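Local coordinates for snrnp sm-like protein (Pyrococcus abyssi, PDB 1H64) that assembles into a heptameric ring of the Sm family and probably binds RNA, as its archaeal and eukaryotic relatives do, at residues 19-30 / 40-50. Sequence-based numbering, arbitrary orientation.
Sequences VILKKGFEFRGR and VVLADAEMIQD
Met47 packs against both Phe25 and Phe27 on one face of an antiparallel pair, a worked example of how a bent Sm strand gets a mostly apolar face and a more polar one. Its CE methyl packs 3.6 Å from Phe27 CZ, and its sulfur, SD, sits at the edge of the Phe25 ring, 4.1 Å from the centroid, a Met-aromatic contact whose closest approach is doubtfully short. With CG of Phe25 anti to the backbone N (chi1 -178°), the ring leans across toward strand 45-49 and Met47; an alanine here would probably cost the thioether one of its two aromatic neighbours and open a gap beside SD. Between the strands, Ile48 N donates a nearly straight hydrogen bond to Glu26 O (2.7 Å, 171°).

The face of Glu26, Arg28, Glu46 and Ile48 is looser and partly open to solvent: Glu26 CG meets Ile48 CB at 3.9 Å. At the exposed corner, Arg30 NH2 and Asp44 OD2 stay 4.2 Å apart, beyond a salt bridge. A beta bulge between Arg28 and Arg30 shifts the register there; a side chain at Gly29 would run into Leu42 CB and Ala45 CB.

Strand 25-34 pairs with 16-21 on one side and, past the bulge, passes from 45-49 to 40-42 on the other, while Met47 touches Ile20 of a neighbouring subunit.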
loop_
_atom_site.group_PDB
_atom_site.type_symbol
_atom_site.label_atom_id
_atom_site.label_comp_id
_atom_site.label_asym_id
_atom_site.label_seq_id
_atom_site.Cartn_x
_atom_site.Cartn_y
_atom_site.Cartn_z
ATOM N N VAL C 19 0.239 5.013 -21.389
ATOM C CA VAL C 19 0.488 4.713 -19.972
ATOM C C VAL C 19 -0.866 4.312 -19.379
ATOM O O VAL C 19 -1.765 5.153 -19.240
ATOM C CB VAL C 19 1.059 5.942 -19.213
ATOM C CG1 VAL C 19 1.274 5.597 -17.729
ATOM C CG2 VAL C 19 2.385 6.398 -19.858
ATOM N N ILE C 20 -1.007 3.030 -19.058
ATOM C CA ILE C 20 -2.228 2.477 -18.485
ATOM C C ILE C 20 -2.192 2.547 -16.958
ATOM O O ILE C 20 -1.260 2.039 -16.317
ATOM C CB ILE C 20 -2.416 1.008 -18.905
ATOM C CG1 ILE C 20 -2.367 0.889 -20.430
ATOM C CG2 ILE C 20 -3.744 0.478 -18.389
ATOM C CD1 ILE C 20 -2.481 -0.544 -20.933
ATOM N N LEU C 21 -3.202 3.187 -16.379
ATOM C CA LEU C 21 -3.269 3.321 -14.934
ATOM C C LEU C 21 -4.162 2.235 -14.342
ATOM O O LEU C 21 -4.938 1.600 -15.050
ATOM C CB LEU C 21 -3.777 4.721 -14.576
ATOM C CG LEU C 21 -2.928 5.803 -15.260
ATOM C CD1 LEU C 21 -3.665 7.115 -15.242
ATOM C CD2 LEU C 21 -1.558 5.923 -14.576
ATOM N N LYS C 22 -4.031 2.012 -13.040
ATOM C CA LYS C 22 -4.805 0.984 -12.348
ATOM C C LYS C 22 -6.304 1.286 -12.298
ATOM O O LYS C 22 -6.966 0.949 -11.319
ATOM C CB LYS C 22 -4.273 0.820 -10.919
ATOM C CG LYS C 22 -2.751 0.764 -10.834
ATOM C CD LYS C 22 -2.262 0.532 -9.403
ATOM C CE LYS C 22 -0.737 0.517 -9.328
ATOM N NZ LYS C 22 -0.258 0.151 -7.956
ATOM N N LYS C 23 -6.850 1.892 -13.351
ATOM C CA LYS C 23 -8.271 2.245 -13.358
ATOM C C LYS C 23 -9.016 2.138 -14.698
ATOM O O LYS C 23 -10.180 2.543 -14.784
ATOM C CB LYS C 23 -8.434 3.677 -12.834
ATOM C CG LYS C 23 -7.824 3.930 -11.459
ATOM C CD LYS C 23 -8.714 3.423 -10.338
ATOM C CE LYS C 23 -9.989 4.249 -10.235
ATOM N NZ LYS C 23 -10.836 3.833 -9.083
ATOM N N GLY C 24 -8.384 1.589 -15.734
ATOM C CA GLY C 24 -9.060 1.521 -17.025
ATOM C C GLY C 24 -9.098 2.964 -17.484
ATOM O O GLY C 24 -9.954 3.409 -18.254
ATOM N N PHE C 25 -8.111 3.681 -16.963
ATOM C CA PHE C 25 -7.876 5.098 -17.161
ATOM C C PHE C 25 -6.469 5.189 -17.782
ATOM O O PHE C 25 -5.569 4.454 -17.369
ATOM C CB PHE C 25 -7.915 5.715 -15.767
ATOM C CG PHE C 25 -7.752 7.187 -15.732
ATOM C CD1 PHE C 25 -8.685 8.021 -16.330
ATOM C CD2 PHE C 25 -6.704 7.748 -15.013
ATOM C CE1 PHE C 25 -8.573 9.393 -16.206
ATOM C CE2 PHE C 25 -6.581 9.114 -14.884
ATOM C CZ PHE C 25 -7.515 9.938 -15.474
ATOM N N GLU C 26 -6.256 6.069 -18.758
ATOM C CA GLU C 26 -4.926 6.138 -19.361
ATOM C C GLU C 26 -4.420 7.472 -19.879
ATOM O O GLU C 26 -5.173 8.433 -20.013
ATOM C CB GLU C 26 -4.803 5.084 -20.473
ATOM C CG GLU C 26 -6.028 4.912 -21.355
ATOM C CD GLU C 26 -5.923 3.692 -22.269
ATOM O OE1 GLU C 26 -5.781 2.565 -21.747
ATOM O OE2 GLU C 26 -5.984 3.853 -23.507
ATOM N N PHE C 27 -3.115 7.528 -20.123
ATOM C CA PHE C 27 -2.490 8.719 -20.663
ATOM C C PHE C 27 -1.779 8.319 -21.943
ATOM O O PHE C 27 -1.310 7.184 -22.073
ATOM C CB PHE C 27 -1.452 9.310 -19.712
ATOM C CG PHE C 27 -2.029 10.016 -18.522
ATOM C CD1 PHE C 27 -1.952 9.445 -17.258
ATOM C CD2 PHE C 27 -2.599 11.277 -18.653
ATOM C CE1 PHE C 27 -2.428 10.119 -16.141
ATOM C CE2 PHE C 27 -3.078 11.964 -17.539
ATOM C CZ PHE C 27 -2.991 11.382 -16.281
ATOM N N ARG C 28 -1.727 9.243 -22.897
ATOM C CA ARG C 28 -1.023 8.993 -24.149
ATOM C C ARG C 28 -0.245 10.257 -24.445
ATOM O O ARG C 28 -0.747 11.364 -24.253
ATOM C CB ARG C 28 -1.995 8.672 -25.292
ATOM C CG ARG C 28 -2.999 7.585 -24.947
ATOM C CD ARG C 28 -3.423 6.784 -26.172
ATOM N NE ARG C 28 -2.345 5.913 -26.645
ATOM C CZ ARG C 28 -2.494 4.962 -27.561
ATOM N NH1 ARG C 28 -3.680 4.748 -28.116
ATOM N NH2 ARG C 28 -1.456 4.223 -27.923
ATOM N N GLY C 29 1.002 10.096 -24.878
ATOM C CA GLY C 29 1.820 11.253 -25.176
ATOM C C GLY C 29 3.190 10.835 -25.653
ATOM O O GLY C 29 3.456 9.645 -25.827
ATOM N N ARG C 30 4.053 11.812 -25.895
ATOM C CA ARG C 30 5.394 11.513 -26.351
ATOM C C ARG C 30 6.292 11.372 -25.121
ATOM O O ARG C 30 6.365 12.275 -24.293
ATOM C CB ARG C 30 5.909 12.637 -27.261
ATOM C CG ARG C 30 7.271 12.357 -27.897
ATOM C CD ARG C 30 7.620 13.411 -28.938
ATOM N NE ARG C 30 7.363 14.759 -28.449
ATOM C CZ ARG C 30 8.274 15.554 -27.900
ATOM N NH1 ARG C 30 9.529 15.146 -27.768
ATOM N NH2 ARG C 30 7.920 16.756 -27.464
ATOM N N VAL C 40 7.358 8.659 -15.187
ATOM C CA VAL C 40 7.628 9.054 -16.571
ATOM C C VAL C 40 7.159 10.466 -16.876
ATOM O O VAL C 40 6.331 11.031 -16.158
ATOM C CB VAL C 40 6.975 8.070 -17.593
ATOM C CG1 VAL C 40 7.605 6.678 -17.447
ATOM C CG2 VAL C 40 5.458 7.996 -17.384
ATOM N N VAL C 41 7.728 11.044 -17.933
ATOM C CA VAL C 41 7.371 12.398 -18.338
ATOM C C VAL C 41 6.898 12.325 -19.777
ATOM O O VAL C 41 7.591 11.765 -20.623
ATOM C CB VAL C 41 8.582 13.366 -18.275
ATOM C CG1 VAL C 41 8.123 14.771 -18.662
ATOM C CG2 VAL C 41 9.180 13.395 -16.864
ATOM N N LEU C 42 5.709 12.861 -20.045
ATOM C CA LEU C 42 5.175 12.853 -21.398
ATOM C C LEU C 42 4.993 14.297 -21.848
ATOM O O LEU C 42 4.768 15.192 -21.015
ATOM C CB LEU C 42 3.812 12.164 -21.441
ATOM C CG LEU C 42 3.699 10.745 -20.896
ATOM C CD1 LEU C 42 2.263 10.286 -21.058
ATOM C CD2 LEU C 42 4.630 9.820 -21.634
ATOM N N ALA C 43 5.126 14.511 -23.155
ATOM C CA ALA C 43 4.936 15.832 -23.761
ATOM C C ALA C 43 3.690 15.730 -24.659
ATOM O O ALA C 43 3.402 14.657 -25.200
ATOM C CB ALA C 43 6.171 16.219 -24.589
ATOM N N ASP C 44 2.965 16.839 -24.805
ATOM C CA ASP C 44 1.740 16.887 -25.620
ATOM C C ASP C 44 0.844 15.720 -25.241
ATOM O O ASP C 44 0.450 14.924 -26.084
ATOM C CB ASP C 44 2.067 16.808 -27.119
ATOM C CG ASP C 44 3.013 17.905 -27.570
ATOM O OD1 ASP C 44 2.825 19.073 -27.159
ATOM O OD2 ASP C 44 3.944 17.600 -28.343
ATOM N N ALA C 45 0.504 15.644 -23.960
ATOM C CA ALA C 45 -0.294 14.540 -23.447
ATOM C C ALA C 45 -1.792 14.770 -23.370
ATOM O O ALA C 45 -2.268 15.905 -23.327
ATOM C CB ALA C 45 0.223 14.139 -22.048
ATOM N N GLU C 46 -2.513 13.655 -23.315
ATOM C CA GLU C 46 -3.956 13.657 -23.177
ATOM C C GLU C 46 -4.381 12.534 -22.224
ATOM O O GLU C 46 -3.834 11.425 -22.256
ATOM C CB GLU C 46 -4.625 13.486 -24.546
ATOM C CG GLU C 46 -4.241 12.222 -25.293
ATOM C CD GLU C 46 -4.217 12.424 -26.806
ATOM O OE1 GLU C 46 -3.334 13.161 -27.296
ATOM O OE2 GLU C 46 -5.077 11.851 -27.502
ATOM N N MET C 47 -5.324 12.845 -21.346
ATOM C CA MET C 47 -5.849 11.854 -20.425
ATOM C C MET C 47 -7.048 11.224 -21.120
ATOM O O MET C 47 -7.954 11.926 -21.598
ATOM C CB MET C 47 -6.275 12.515 -19.115
ATOM C CG MET C 47 -7.009 11.580 -18.175
ATOM S SD MET C 47 -7.665 12.486 -16.766
ATOM C CE MET C 47 -6.142 13.006 -15.975
ATOM N N ILE C 48 -7.044 9.902 -21.204
ATOM C CA ILE C 48 -8.127 9.183 -21.851
ATOM C C ILE C 48 -8.959 8.427 -20.822
ATOM O O ILE C 48 -8.414 7.704 -19.985
ATOM C CB ILE C 48 -7.579 8.181 -22.889
ATOM C CG1 ILE C 48 -6.812 8.939 -23.982
ATOM C CG2 ILE C 48 -8.710 7.362 -23.476
ATOM C CD1 ILE C 48 -7.624 10.007 -24.677
ATOM N N GLN C 49 -10.276 8.604 -20.891
ATOM C CA GLN C 49 -11.203 7.944 -19.977
ATOM C C GLN C 49 -12.307 7.270 -20.774
ATOM O O GLN C 49 -13.077 7.939 -21.467
ATOM C CB GLN C 49 -11.830 8.960 -19.027
ATOM C CG GLN C 49 -12.828 8.349 -18.062
ATOM C CD GLN C 49 -13.921 9.323 -17.658
ATOM O OE1 GLN C 49 -14.746 9.019 -16.797
ATOM N NE2 GLN C 49 -13.939 10.493 -18.289
ATOM N N ASP C 50 -12.392 5.948 -20.675
ATOM C CA ASP C 50 -13.409 5.198 -21.398
ATOM C C ASP C 50 -13.375 5.525 -22.888
ATOM O O ASP C 50 -14.419 5.651 -23.526
ATOM C CB ASP C 50 -14.804 5.502 -20.836
ATOM C CG ASP C 50 -15.016 4.927 -19.445
ATOM O OD1 ASP C 50 -14.199 5.214 -18.544
ATOM O OD2 ASP C 50 -16.006 4.191 -19.248
#